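Long-range contacts in nitrogenase molybdenum-iron protein beta chain (Clostridium pasteurianum, PDB 4WES), which forms, with the alpha chain, the molybdenum-iron component of nitrogenase, which carries an [8Fe-7S] cluster and reduces dinitrogen to ammonium: residues B[150-155]-B[244-249]; B[161-166]-B[229-234]; B[193-197]-B[286-292]; B[201-207]-B[220-224]. All coordinates share one frame; numbering follows the deposited sequence. Where two conformers were deposited one is given.

Contact 1 (B[150-155]-B[244-249])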
loop_
_atom_site.group_PDB
_atom_site.type_symbol
_atom_site.label_atom_id
_atom_site.label_comp_id
_atom_site.label_asym_id
_atom_site.label_seq_id
_atom_site.Cartn_x
_atom_site.Cartn_y
_atom_site.Cartn_z
ATOM N N PHE B 150 -10.956 -26.448 -10.413
ATOM C CA PHE B 150 -9.549 -26.463 -10.797
ATOM C C PHE B 150 -9.003 -27.892 -10.673
ATOM O O PHE B 150 -8.361 -28.423 -11.587
ATOM C CB PHE B 150 -8.783 -25.466 -9.947
ATOM C CG PHE B 150 -7.307 -25.401 -10.268
ATOM C CD1 PHE B 150 -6.807 -24.426 -11.106
ATOM C CD2 PHE B 150 -6.428 -26.286 -9.691
ATOM C CE1 PHE B 150 -5.468 -24.355 -11.394
ATOM C CE2 PHE B 150 -5.069 -26.231 -9.982
ATOM C CZ PHE B 150 -4.588 -25.236 -10.805
ATOM N N ALA B 151 -9.227 -28.509 -9.516
ATOM C CA ALA B 151 -8.694 -29.844 -9.279
ATOM C C ALA B 151 -9.172 -30.828 -10.312
ATOM O O ALA B 151 -8.395 -31.700 -10.774
ATOM C CB ALA B 151 -9.058 -30.333 -7.900
ATOM N N ASN B 152 -10.452 -30.749 -10.646
ATOM C CA ASN B 152 -11.056 -31.634 -11.631
ATOM C C ASN B 152 -10.489 -31.421 -13.043
ATOM O O ASN B 152 -10.181 -32.388 -13.757
ATOM C CB ASN B 152 -12.593 -31.473 -11.626
ATOM C CG ASN B 152 -13.229 -32.164 -10.461
ATOM O OD1 ASN B 152 -12.693 -33.134 -9.929
ATOM N ND2 ASN B 152 -14.370 -31.675 -10.041
ATOM N N MET B 153 -10.250 -30.181 -13.434
ATOM C CA MET B 153 -9.677 -29.926 -14.743
ATOM C C MET B 153 -8.266 -30.514 -14.804
ATOM O O MET B 153 -7.860 -31.052 -15.839
ATOM C CB MET B 153 -9.653 -28.423 -15.055
ATOM C CG MET B 153 -9.269 -28.104 -16.506
ATOM S SD MET B 153 -10.575 -28.415 -17.728
ATOM C CE MET B 153 -10.102 -29.974 -18.364
ATOM N N VAL B 154 -7.494 -30.388 -13.720
ATOM C CA VAL B 154 -6.146 -30.986 -13.718
ATOM C C VAL B 154 -6.249 -32.494 -13.886
ATOM O O VAL B 154 -5.473 -33.112 -14.644
ATOM C CB VAL B 154 -5.369 -30.590 -12.447
ATOM C CG1 VAL B 154 -4.017 -31.243 -12.414
ATOM C CG2 VAL B 154 -5.213 -29.072 -12.353
ATOM N N GLN B 155 -7.185 -33.130 -13.189
ATOM C CA GLN B 155 -7.451 -34.523 -13.416
ATOM C C GLN B 155 -7.784 -34.835 -14.869
ATOM O O GLN B 155 -7.282 -35.839 -15.443
ATOM C CB GLN B 155 -8.576 -35.025 -12.505
ATOM C CG GLN B 155 -8.788 -36.517 -12.692
ATOM C CD GLN B 155 -10.029 -37.013 -12.054
ATOM O OE1 GLN B 155 -11.109 -36.464 -12.260
ATOM N NE2 GLN B 155 -9.887 -38.047 -11.235
ATOM N N TYR B 244 -6.032 -29.495 -1.718
ATOM C CA TYR B 244 -7.359 -29.345 -2.287
ATOM C C TYR B 244 -7.310 -29.182 -3.798
ATOM O O TYR B 244 -8.103 -29.790 -4.534
ATOM C CB TYR B 244 -8.107 -28.171 -1.671
ATOM C CG TYR B 244 -8.688 -28.392 -0.294
ATOM C CD1 TYR B 244 -7.880 -28.449 0.821
ATOM C CD2 TYR B 244 -10.067 -28.454 -0.114
ATOM C CE1 TYR B 244 -8.410 -28.574 2.100
ATOM C CE2 TYR B 244 -10.618 -28.556 1.156
ATOM C CZ TYR B 244 -9.801 -28.616 2.260
ATOM O OH TYR B 244 -10.337 -28.694 3.529
ATOM N N ALA B 245 -6.431 -28.299 -4.275
ATOM C CA ALA B 245 -6.363 -28.007 -5.689
ATOM C C ALA B 245 -5.610 -29.080 -6.491
ATOM O O ALA B 245 -5.903 -29.260 -7.676
ATOM C CB ALA B 245 -5.694 -26.655 -5.926
ATOM N N SER B 246 -4.608 -29.694 -5.879
ATOM C CA SER B 246 -3.589 -30.368 -6.658
ATOM C C SER B 246 -3.506 -31.892 -6.468
ATOM O O SER B 246 -2.975 -32.595 -7.345
ATOM C CB SER B 246 -2.218 -29.760 -6.353
ATOM O OG SER B 246 -2.240 -28.365 -6.618
ATOM N N ASP B 247 -4.003 -32.419 -5.338
ATOM C CA ASP B 247 -3.787 -33.837 -5.067
ATOM C C ASP B 247 -4.515 -34.727 -6.045
ATOM O O ASP B 247 -3.988 -35.775 -6.404
ATOM C CB ASP B 247 -4.227 -34.209 -3.653
ATOM C CG ASP B 247 -3.157 -34.107 -2.617
ATOM O OD1 ASP B 247 -2.048 -33.639 -2.888
ATOM O OD2 ASP B 247 -3.456 -34.535 -1.460
ATOM N N LEU B 248 -5.720 -34.367 -6.474
ATOM C CA LEU B 248 -6.463 -35.264 -7.348
ATOM C C LEU B 248 -5.671 -35.526 -8.626
ATOM O O LEU B 248 -5.524 -36.664 -9.074
ATOM C CB LEU B 248 -7.848 -34.727 -7.649
ATOM C CG LEU B 248 -8.696 -35.625 -8.557
ATOM C CD1 LEU B 248 -9.020 -36.951 -7.921
ATOM C CD2 LEU B 248 -9.990 -34.914 -8.949
ATOM N N GLY B 249 -5.140 -34.469 -9.213
ATOM C CA GLY B 249 -4.329 -34.623 -10.406
ATOM C C GLY B 249 -3.071 -35.462 -10.156
ATOM O O GLY B 249 -2.718 -36.361 -10.944
HETATM O O HOH W 1 -5.933 -31.782 -9.086
#
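Ala151 and Ala245 bring two helices together backbone to backbone. Ala151 makes a bent CA-H...O contact with Ala245 O, CA to O 3.3 Å, and its CB touches both that oxygen and Tyr244 O. Phe150 turns the CD2 edge of its ring to the same Ala245 O, which lies near the ring plane, and CD2 also meets Ala245 CB at 3.9 Å. CG anti to the backbone N (chi1 -180°) sets the ring edge at Ala245, with helix 24-33 and Pro202 also against the ring. One turn on, Val154 CG1 packs on Gly249 CA, 3.9 Å away, and Leu248 slants across Gln155: CD1 lies 3.6 Å from Gln155 NE2, and CD2 3.4 Å from Asn152 OD1. Segments 150-155 and 244-249 of helices 146-161 and 243-257 run nearly parallel, axes 7.6 Å apart and crossing at -22°. Both are connections of the parallel sheet 198-200, 172-175, 237-241, 261-264: the first leads toward strand 172-175, the second follows strand 237-241. The second helix is kinked here; a water stands in for the missing helical bond of Gly249 N to Ala245 O, accepting from the first at 2.8 Å and donating to the second and to Ala151 O. Farther out, Asp322 takes the backbone N of Tyr244 and of Ala245. Asn152 ND2 bonds Gln24 OE1, next to the cluster ligand Cys23.

Contact 2 (B[161-166]-B[229-234])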
loop_
_atom_site.group_PDB
_atom_site.type_symbol
_atom_site.label_atom_id
_atom_site.label_comp_id
_atom_site.label_asym_id
_atom_site.label_seq_id
_atom_site.Cartn_x
_atom_site.Cartn_y
_atom_site.Cartn_z
ATOM N N LEU B 161 -4.111 -36.777 -21.389
ATOM C CA LEU B 161 -2.821 -36.471 -21.996
ATOM C C LEU B 161 -1.604 -37.227 -21.443
ATOM O O LEU B 161 -0.726 -37.620 -22.203
ATOM C CB LEU B 161 -2.571 -34.967 -21.944
ATOM C CG LEU B 161 -3.625 -34.129 -22.629
ATOM C CD1 LEU B 161 -3.251 -32.667 -22.520
ATOM C CD2 LEU B 161 -3.884 -34.521 -24.081
ATOM N N SER B 162 -1.514 -37.373 -20.122
ATOM C CA SER B 162 -0.262 -37.869 -19.550
ATOM C C SER B 162 0.036 -39.285 -20.034
ATOM O O SER B 162 -0.839 -40.145 -19.982
ATOM C CB SER B 162 -0.343 -37.903 -18.039
ATOM O OG SER B 162 -0.627 -36.605 -17.506
ATOM N N GLU B 163 1.274 -39.521 -20.441
ATOM C CA GLU B 163 1.649 -40.878 -20.896
ATOM C C GLU B 163 3.073 -41.214 -20.519
ATOM O O GLU B 163 3.990 -40.382 -20.706
ATOM C CB GLU B 163 1.439 -41.056 -22.395
ATOM C CG GLU B 163 1.957 -42.403 -22.896
ATOM C CD GLU B 163 1.587 -42.731 -24.334
ATOM O OE1 GLU B 163 1.126 -41.825 -25.061
ATOM O OE2 GLU B 163 1.773 -43.903 -24.736
ATOM N N ASN B 164 3.253 -42.393 -19.937
ATOM C CA ASN B 164 4.569 -42.936 -19.649
ATOM C C ASN B 164 4.980 -43.770 -20.852
ATOM O O ASN B 164 4.355 -44.773 -21.131
ATOM C CB ASN B 164 4.483 -43.788 -18.403
ATOM C CG ASN B 164 5.831 -44.341 -17.977
ATOM O OD1 ASN B 164 6.725 -44.610 -18.798
ATOM N ND2 ASN B 164 5.980 -44.527 -16.665
ATOM N N THR B 165 5.961 -43.284 -21.588
ATOM C CA THR B 165 6.427 -43.960 -22.795
ATOM C C THR B 165 7.730 -44.704 -22.550
ATOM O O THR B 165 8.335 -45.216 -23.495
ATOM C CB THR B 165 6.661 -42.972 -23.927
ATOM O OG1 THR B 165 7.623 -41.993 -23.515
ATOM C CG2 THR B 165 5.385 -42.264 -24.260
ATOM N N GLY B 166 8.192 -44.736 -21.304
ATOM C CA GLY B 166 9.470 -45.382 -20.947
ATOM C C GLY B 166 10.686 -44.481 -21.161
ATOM O O GLY B 166 11.791 -44.834 -20.791
ATOM N N LEU B 229 2.591 -31.625 -21.417
ATOM C CA LEU B 229 1.526 -32.295 -20.652
ATOM C C LEU B 229 1.541 -33.812 -20.899
ATOM O O LEU B 229 1.407 -34.615 -19.975
ATOM C CB LEU B 229 0.172 -31.718 -21.015
ATOM C CG LEU B 229 0.002 -30.248 -20.669
ATOM C CD1 LEU B 229 -1.302 -29.707 -21.197
ATOM C CD2 LEU B 229 0.077 -30.046 -19.169
ATOM N N LYS B 230 1.749 -34.234 -22.137
ATOM C CA LYS B 230 1.919 -35.668 -22.392
ATOM C C LYS B 230 3.119 -36.233 -21.625
ATOM O O LYS B 230 3.041 -37.304 -20.999
ATOM C CB LYS B 230 2.075 -35.954 -23.891
ATOM C CG LYS B 230 0.831 -35.657 -24.703
ATOM C CD LYS B 230 1.082 -35.899 -26.179
ATOM C CE LYS B 230 -0.134 -35.574 -27.012
ATOM N NZ LYS B 230 0.115 -35.752 -28.470
ATOM N N ASP B 231 4.213 -35.487 -21.648
ATOM C CA ASP B 231 5.470 -35.931 -21.086
ATOM C C ASP B 231 5.485 -35.993 -19.559
ATOM O O ASP B 231 6.423 -36.560 -18.974
ATOM C CB ASP B 231 6.601 -35.034 -21.588
ATOM C CG ASP B 231 7.983 -35.690 -21.466
ATOM O OD1 ASP B 231 8.146 -36.869 -21.901
ATOM O OD2 ASP B 231 8.913 -35.009 -20.985
ATOM N N THR B 232 4.438 -35.459 -18.916
ATOM C CA THR B 232 4.338 -35.581 -17.452
ATOM C C THR B 232 4.334 -37.031 -16.956
ATOM O O THR B 232 4.734 -37.308 -15.824
ATOM C CB THR B 232 3.079 -34.893 -16.889
ATOM O OG1 THR B 232 1.903 -35.420 -17.502
ATOM C CG2 THR B 232 3.152 -33.406 -17.098
ATOM N N GLY B 233 3.927 -37.961 -17.824
ATOM C CA GLY B 233 3.978 -39.365 -17.456
ATOM C C GLY B 233 5.377 -39.960 -17.394
ATOM O O GLY B 233 5.554 -41.089 -16.909
ATOM N N ASN B 234 6.368 -39.223 -17.907
ATOM C CA ASN B 234 7.773 -39.673 -17.945
ATOM C C ASN B 234 8.643 -39.062 -16.862
ATOM O O ASN B 234 9.833 -39.282 -16.828
ATOM C CB ASN B 234 8.357 -39.350 -19.307
ATOM C CG ASN B 234 7.823 -40.260 -20.388
ATOM O OD1 ASN B 234 7.702 -41.490 -20.189
ATOM N ND2 ASN B 234 7.517 -39.689 -21.555
HETATM O O HOH W 2 9.168 -42.984 -18.310
#
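The loop that leaves helix 146-161 for strand 172-175 lies along the C-terminal part of helix 226-231 and the 3-10 segment 232-234. Leu161 CD1 meets Leu229 CD1 at 3.8 Å, the two leucines slanting across each other, and the CA-H of Lys230 points at Leu161 O. Next along the loop, Ser162 OG donates to Thr232 OG1 (2.8 Å). Thr232 holds its hydroxyl between its own backbone N and carbonyl carbon (chi1 57°), from where it donates in turn to Leu229 O, a relay that finishes at the Leu229 carbonyl. Glu163 N donates to Lys230 O at 2.9 Å, a nearly straight bond. Gly233 has no side chain, which lets the Glu163-Asn164 backbone pass close over it.

Asn234 does the work at the far end. Its OD1 takes Thr165 N at 2.9 Å, the donor 18° out of the carbonyl plane, and its ND2 gives to Thr165 OG1 at 3.0 Å and to Asp231 OD1 at 2.9 Å. Asn164 crosses it with the amide planes 81° apart; a water donates to OD1 of both residues, and Asn164 OD1 also accepts Gly166 N in an Asx turn. Asp231 in turn holds Asn169 through OD2, and Asn164 ND2 reaches Cys257 O. Both N-H groups of the Asn234 amide are engaged and its OD1 takes a backbone N-H and a water, which should settle which end of the amide is oxygen and hold its rotation.

Contact 3 (B[193-197]-B[286-292])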
loop_
_atom_site.group_PDB
_atom_site.type_symbol
_atom_site.label_atom_id
_atom_site.label_comp_id
_atom_site.label_asym_id
_atom_site.label_seq_id
_atom_site.Cartn_x
_atom_site.Cartn_y
_atom_site.Cartn_z
ATOM N N ALA B 193 16.431 -21.632 -10.028
ATOM C CA ALA B 193 17.562 -21.292 -9.156
ATOM C C ALA B 193 18.184 -22.559 -8.534
ATOM O O ALA B 193 19.399 -22.606 -8.292
ATOM C CB ALA B 193 17.137 -20.306 -8.080
ATOM N N MET B 194 17.359 -23.558 -8.248
ATOM C CA MET B 194 17.803 -24.845 -7.715
ATOM C C MET B 194 18.458 -25.721 -8.803
ATOM O O MET B 194 19.029 -26.762 -8.479
ATOM C CB MET B 194 16.647 -25.636 -7.084
ATOM C CG MET B 194 16.098 -25.090 -5.750
ATOM S SD MET B 194 17.198 -25.235 -4.345
ATOM C CE MET B 194 17.208 -27.011 -4.051
ATOM N N ASP B 195 18.332 -25.326 -10.069
ATOM C CA ASP B 195 18.814 -26.085 -11.209
ATOM C C ASP B 195 18.122 -27.453 -11.333
ATOM O O ASP B 195 18.771 -28.468 -11.630
ATOM C CB ASP B 195 20.347 -26.233 -11.171
ATOM C CG ASP B 195 20.924 -26.650 -12.507
ATOM O OD1 ASP B 195 20.298 -26.378 -13.568
ATOM O OD2 ASP B 195 22.020 -27.238 -12.500
ATOM N N ILE B 196 16.803 -27.461 -11.153
ATOM C CA ILE B 196 15.993 -28.652 -11.218
ATOM C C ILE B 196 15.036 -28.584 -12.417
ATOM O O ILE B 196 14.117 -27.777 -12.421
ATOM C CB ILE B 196 15.191 -28.852 -9.918
ATOM C CG1 ILE B 196 16.161 -29.095 -8.777
ATOM C CG2 ILE B 196 14.182 -29.988 -10.031
ATOM C CD1 ILE B 196 15.530 -29.031 -7.394
ATOM N N PRO B 197 15.210 -29.465 -13.408
ATOM C CA PRO B 197 14.253 -29.527 -14.522
ATOM C C PRO B 197 12.862 -29.912 -14.058
ATOM O O PRO B 197 12.729 -30.765 -13.164
ATOM C CB PRO B 197 14.855 -30.599 -15.455
ATOM C CG PRO B 197 16.333 -30.552 -15.141
ATOM C CD PRO B 197 16.404 -30.288 -13.663
ATOM N N LYS B 286 20.249 -31.816 -4.944
ATOM C CA LYS B 286 20.758 -30.484 -5.280
ATOM C C LYS B 286 20.825 -29.597 -4.029
ATOM O O LYS B 286 19.891 -29.547 -3.239
ATOM C CB LYS B 286 19.883 -29.840 -6.363
ATOM C CG LYS B 286 19.818 -30.595 -7.688
ATOM C CD LYS B 286 20.754 -30.056 -8.734
ATOM C CE LYS B 286 20.896 -30.973 -9.944
ATOM N NZ LYS B 286 19.639 -31.175 -10.711
ATOM N N GLU B 287 21.960 -28.922 -3.843
ATOM C CA GLU B 287 22.140 -28.007 -2.731
ATOM C C GLU B 287 21.334 -26.711 -2.934
ATOM O O GLU B 287 21.062 -26.299 -4.060
ATOM C CB GLU B 287 23.625 -27.667 -2.582
ATOM C CG GLU B 287 24.544 -28.896 -2.387
ATOM C CD GLU B 287 24.395 -29.597 -1.038
ATOM O OE1 GLU B 287 24.126 -28.924 -0.017
ATOM O OE2 GLU B 287 24.569 -30.837 -1.002
ATOM N N VAL B 288 20.956 -26.089 -1.834
ATOM C CA VAL B 288 20.227 -24.823 -1.898
ATOM C C VAL B 288 21.223 -23.684 -2.177
ATOM O O VAL B 288 22.199 -23.520 -1.422
ATOM C CB VAL B 288 19.492 -24.547 -0.592
ATOM C CG1 VAL B 288 18.709 -23.233 -0.678
ATOM C CG2 VAL B 288 18.545 -25.700 -0.279
ATOM N N PRO B 289 21.035 -22.946 -3.279
ATOM C CA PRO B 289 22.008 -21.899 -3.621
ATOM C C PRO B 289 21.961 -20.675 -2.721
ATOM O O PRO B 289 20.967 -20.402 -2.024
ATOM C CB PRO B 289 21.620 -21.514 -5.036
ATOM C CG PRO B 289 20.152 -21.789 -5.111
ATOM C CD PRO B 289 19.946 -23.022 -4.272
ATOM N N ALA B 290 23.047 -19.920 -2.751
ATOM C CA ALA B 290 23.199 -18.758 -1.900
ATOM C C ALA B 290 22.084 -17.736 -2.115
ATOM O O ALA B 290 21.652 -17.065 -1.169
ATOM C CB ALA B 290 24.558 -18.129 -2.164
ATOM N N SER B 291 21.623 -17.601 -3.363
ATOM C CA SER B 291 20.580 -16.601 -3.643
ATOM C C SER B 291 19.284 -16.876 -2.895
ATOM O O SER B 291 18.676 -15.959 -2.339
ATOM C CB SER B 291 20.313 -16.531 -5.151
ATOM O OG SER B 291 19.800 -17.754 -5.650
ATOM N N ILE B 292 18.886 -18.144 -2.868
ATOM C CA ILE B 292 17.684 -18.542 -2.125
ATOM C C ILE B 292 17.878 -18.376 -0.621
ATOM O O ILE B 292 17.014 -17.870 0.089
ATOM C CB ILE B 292 17.246 -19.962 -2.477
ATOM C CG1 ILE B 292 16.760 -20.020 -3.933
ATOM C CG2 ILE B 292 16.186 -20.481 -1.507
ATOM C CD1 ILE B 292 16.365 -21.382 -4.435
HETATM O O HOH W 3 21.144 -26.392 -6.759
#
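Met194, in the conformer described here of two modelled, supplies about half of the buried surface of 193-197, more than any other residue of that segment. Its side chain starts with CG anti to the carbonyl carbon (chi1 -71°) and then bends at both chi2 and chi3, curling the thioether against the opposite backbone. SD comes to 3.5 Å from Pro289 CD, with the two side chains at about a right angle, and also meets Val288 CA and Ile292 CD1. Ile292 CD1 also touches Ala193 CB at 3.9 Å, and Pro289 CG rests 3.4 Å from Ala193 O.

Lys286 runs the other way. Bent at chi2 (-98°) and chi4, its aliphatic part passes Met194 O and then Ile196 in the opposite direction, Lys286 CG 4.1 Å from Ile196 CG1. The ammonium then donates to Asp195 O, NZ to O 3.0 Å, tilted 30° from the carbonyl plane. Asp195 OD2 stays 4.9 Å from Lys286 NZ, near enough perhaps for some electrostatic help. A water donates to Met194 O and Glu287 O.

Asp195, with positive phi, follows helix 181-193 and closes it with a Schellman motif, just before strand 198-200; on the other segment Pro289, against Ala193 and Met194, is the N-cap of helix 290-305. Helix 270-284 packs behind, touching Ile196 and Val288, and Val288 also packs on Trp519 of the alpha chain.

Contact 4 (B[201-207]-B[220-224])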
loop_
_atom_site.group_PDB
_atom_site.type_symbol
_atom_site.label_atom_id
_atom_site.label_comp_id
_atom_site.label_asym_id
_atom_site.label_seq_id
_atom_site.Cartn_x
_atom_site.Cartn_y
_atom_site.Cartn_z
ATOM N N PHE B 201 2.215 -27.637 -14.420
ATOM C CA PHE B 201 0.924 -27.567 -15.052
ATOM C C PHE B 201 -0.188 -27.515 -14.006
ATOM O O PHE B 201 -0.072 -28.149 -12.945
ATOM C CB PHE B 201 0.702 -28.755 -15.996
ATOM C CG PHE B 201 0.411 -30.049 -15.333
ATOM C CD1 PHE B 201 1.454 -30.825 -14.807
ATOM C CD2 PHE B 201 -0.856 -30.595 -15.363
ATOM C CE1 PHE B 201 1.209 -32.048 -14.221
ATOM C CE2 PHE B 201 -1.108 -31.843 -14.793
ATOM C CZ PHE B 201 -0.067 -32.562 -14.234
ATOM N N PRO B 202 -1.297 -26.824 -14.314
ATOM C CA PRO B 202 -1.420 -25.748 -15.300
ATOM C C PRO B 202 -0.432 -24.598 -15.010
ATOM O O PRO B 202 0.141 -24.528 -13.913
ATOM C CB PRO B 202 -2.870 -25.256 -15.143
ATOM C CG PRO B 202 -3.543 -26.315 -14.307
ATOM C CD PRO B 202 -2.469 -26.867 -13.433
ATOM N N ASP B 203 -0.253 -23.720 -15.996
ATOM C CA ASP B 203 0.625 -22.554 -15.831
ATOM C C ASP B 203 0.012 -21.395 -16.588
ATOM O O ASP B 203 0.069 -21.359 -17.800
ATOM C CB ASP B 203 2.030 -22.894 -16.349
ATOM C CG ASP B 203 2.964 -21.721 -16.278
ATOM O OD1 ASP B 203 2.637 -20.700 -15.649
ATOM O OD2 ASP B 203 4.077 -21.831 -16.868
ATOM N N THR B 204 -0.594 -20.453 -15.851
ATOM C CA THR B 204 -1.256 -19.313 -16.475
ATOM C C THR B 204 -0.323 -18.102 -16.613
ATOM O O THR B 204 -0.766 -17.035 -17.059
ATOM C CB THR B 204 -2.488 -18.893 -15.670
ATOM O OG1 THR B 204 -1.993 -18.557 -14.374
ATOM C CG2 THR B 204 -3.507 -20.027 -15.594
ATOM N N SER B 205 0.954 -18.243 -16.231
ATOM C CA SER B 205 1.890 -17.156 -16.461
ATOM C C SER B 205 2.053 -16.929 -17.958
ATOM O O SER B 205 2.114 -17.863 -18.754
ATOM C CB SER B 205 3.226 -17.407 -15.771
ATOM O OG SER B 205 3.928 -18.485 -16.294
ATOM N N GLY B 206 2.091 -15.669 -18.352
ATOM C CA GLY B 206 2.076 -15.329 -19.753
ATOM C C GLY B 206 0.742 -15.547 -20.426
ATOM O O GLY B 206 0.670 -15.509 -21.667
ATOM N N VAL B 207 -0.325 -15.789 -19.640
ATOM C CA VAL B 207 -1.656 -15.933 -20.194
ATOM C C VAL B 207 -2.623 -14.914 -19.529
ATOM O O VAL B 207 -3.360 -14.237 -20.244
ATOM C CB VAL B 207 -2.214 -17.368 -20.021
ATOM C CG1 VAL B 207 -3.582 -17.489 -20.702
ATOM C CG2 VAL B 207 -1.248 -18.389 -20.591
ATOM N N PRO B 220 -2.369 -16.620 -25.787
ATOM C CA PRO B 220 -1.159 -15.929 -25.416
ATOM C C PRO B 220 0.070 -16.847 -25.440
ATOM O O PRO B 220 -0.028 -18.077 -25.496
ATOM C CB PRO B 220 -1.475 -15.431 -23.986
ATOM C CG PRO B 220 -2.972 -15.324 -23.946
ATOM C CD PRO B 220 -3.406 -16.506 -24.743
ATOM N N GLU B 221 1.234 -16.231 -25.267
ATOM C CA GLU B 221 2.475 -16.953 -25.332
ATOM C C GLU B 221 2.599 -18.066 -24.266
ATOM O O GLU B 221 3.255 -19.098 -24.551
ATOM C CB GLU B 221 3.638 -15.956 -25.173
ATOM C CG GLU B 221 3.713 -14.875 -26.231
ATOM C CD GLU B 221 4.502 -15.267 -27.464
ATOM O OE1 GLU B 221 4.987 -14.342 -28.156
ATOM O OE2 GLU B 221 4.625 -16.482 -27.738
ATOM N N GLY B 222 2.024 -17.870 -23.096
ATOM C CA GLY B 222 2.206 -18.776 -21.997
ATOM C C GLY B 222 1.324 -20.004 -22.062
ATOM O O GLY B 222 0.645 -20.264 -23.064
ATOM N N GLY B 223 1.319 -20.746 -20.953
ATOM C CA GLY B 223 0.564 -21.987 -20.848
ATOM C C GLY B 223 1.494 -23.166 -21.082
ATOM O O GLY B 223 2.441 -23.101 -21.879
ATOM N N THR B 224 1.232 -24.261 -20.394
ATOM C CA THR B 224 2.042 -25.465 -20.616
ATOM C C THR B 224 1.689 -26.084 -21.955
ATOM O O THR B 224 0.526 -26.177 -22.316
ATOM C CB THR B 224 1.807 -26.452 -19.487
ATOM O OG1 THR B 224 2.022 -25.727 -18.270
ATOM C CG2 THR B 224 2.766 -27.649 -19.565
HETATM O O HOH W 4 3.554 -20.165 -19.129
HETATM O O HOH W 5 4.579 -24.171 -18.205
#
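Gly206 and Gly222 share the one direct hydrogen bond: Gly222 N to Gly206 O, 3.1 Å, with the donor above the carbonyl plane. Two CA-H contacts support it, Gly223 CA to Asp203 O at 3.2 Å and Gly222 CA to Ser205 O at 3.4 Å. Gly222 has no side chain toward Ser205 O, which lets the chains come this close; Gly223 is glycine for its own backbone angles.

Waters do more of the polar work. One accepts from Gly223 N and donates to Ser205 O, with a weak bond to Asp203 OD2; a second joins Asp203 OD2 to Thr224 OG1. Asp203 CG is anti to its backbone N (chi1 177°), and OD1 accepts Ser205 N, making an Asx turn, and also Ser205 OG (2.6 Å). OD2 forms a salt bridge with Lys188. Thr224 OG1 is held mainly by Met200 O.

Apolar contacts finish the far end: Val207 CG1 meets Pro220 CG at 3.9 Å, and Val207 CG2 packs on the Gly222-Gly223 peptide.

Containing cis Pro202, this is the loop of the beta-alpha connection from strand 198-200, an outermost strand of the parallel sheet in this chain, to helix 226-231, pinned by backbone bonds of Asp203 and Thr224 to Gly34.

Helix 146-161 brings in the first segment of contact 1, and the chain then passes through 161-166, 193-197 and 201-207 before any of these meets its partner. Contact 4 closes first, a short loop at 220-224. Contact 2 closes next at 229-234 and encloses contact 4; contact 1 follows at 244-249 and encloses both. Contact 3 closes last, at 286-292: it surrounds contact 4 but crosses contacts 1 and 2. Phe201 and Pro202 of contact 4 pack on Phe150 and Val154 of contact 1, while Phe201 and Thr224 meet Leu229 of contact 2. Together they tie helices and connecting loops around the 198-200, 172-175, 237-241, 261-264 sheet, with contact 3 reaching helix 290-305.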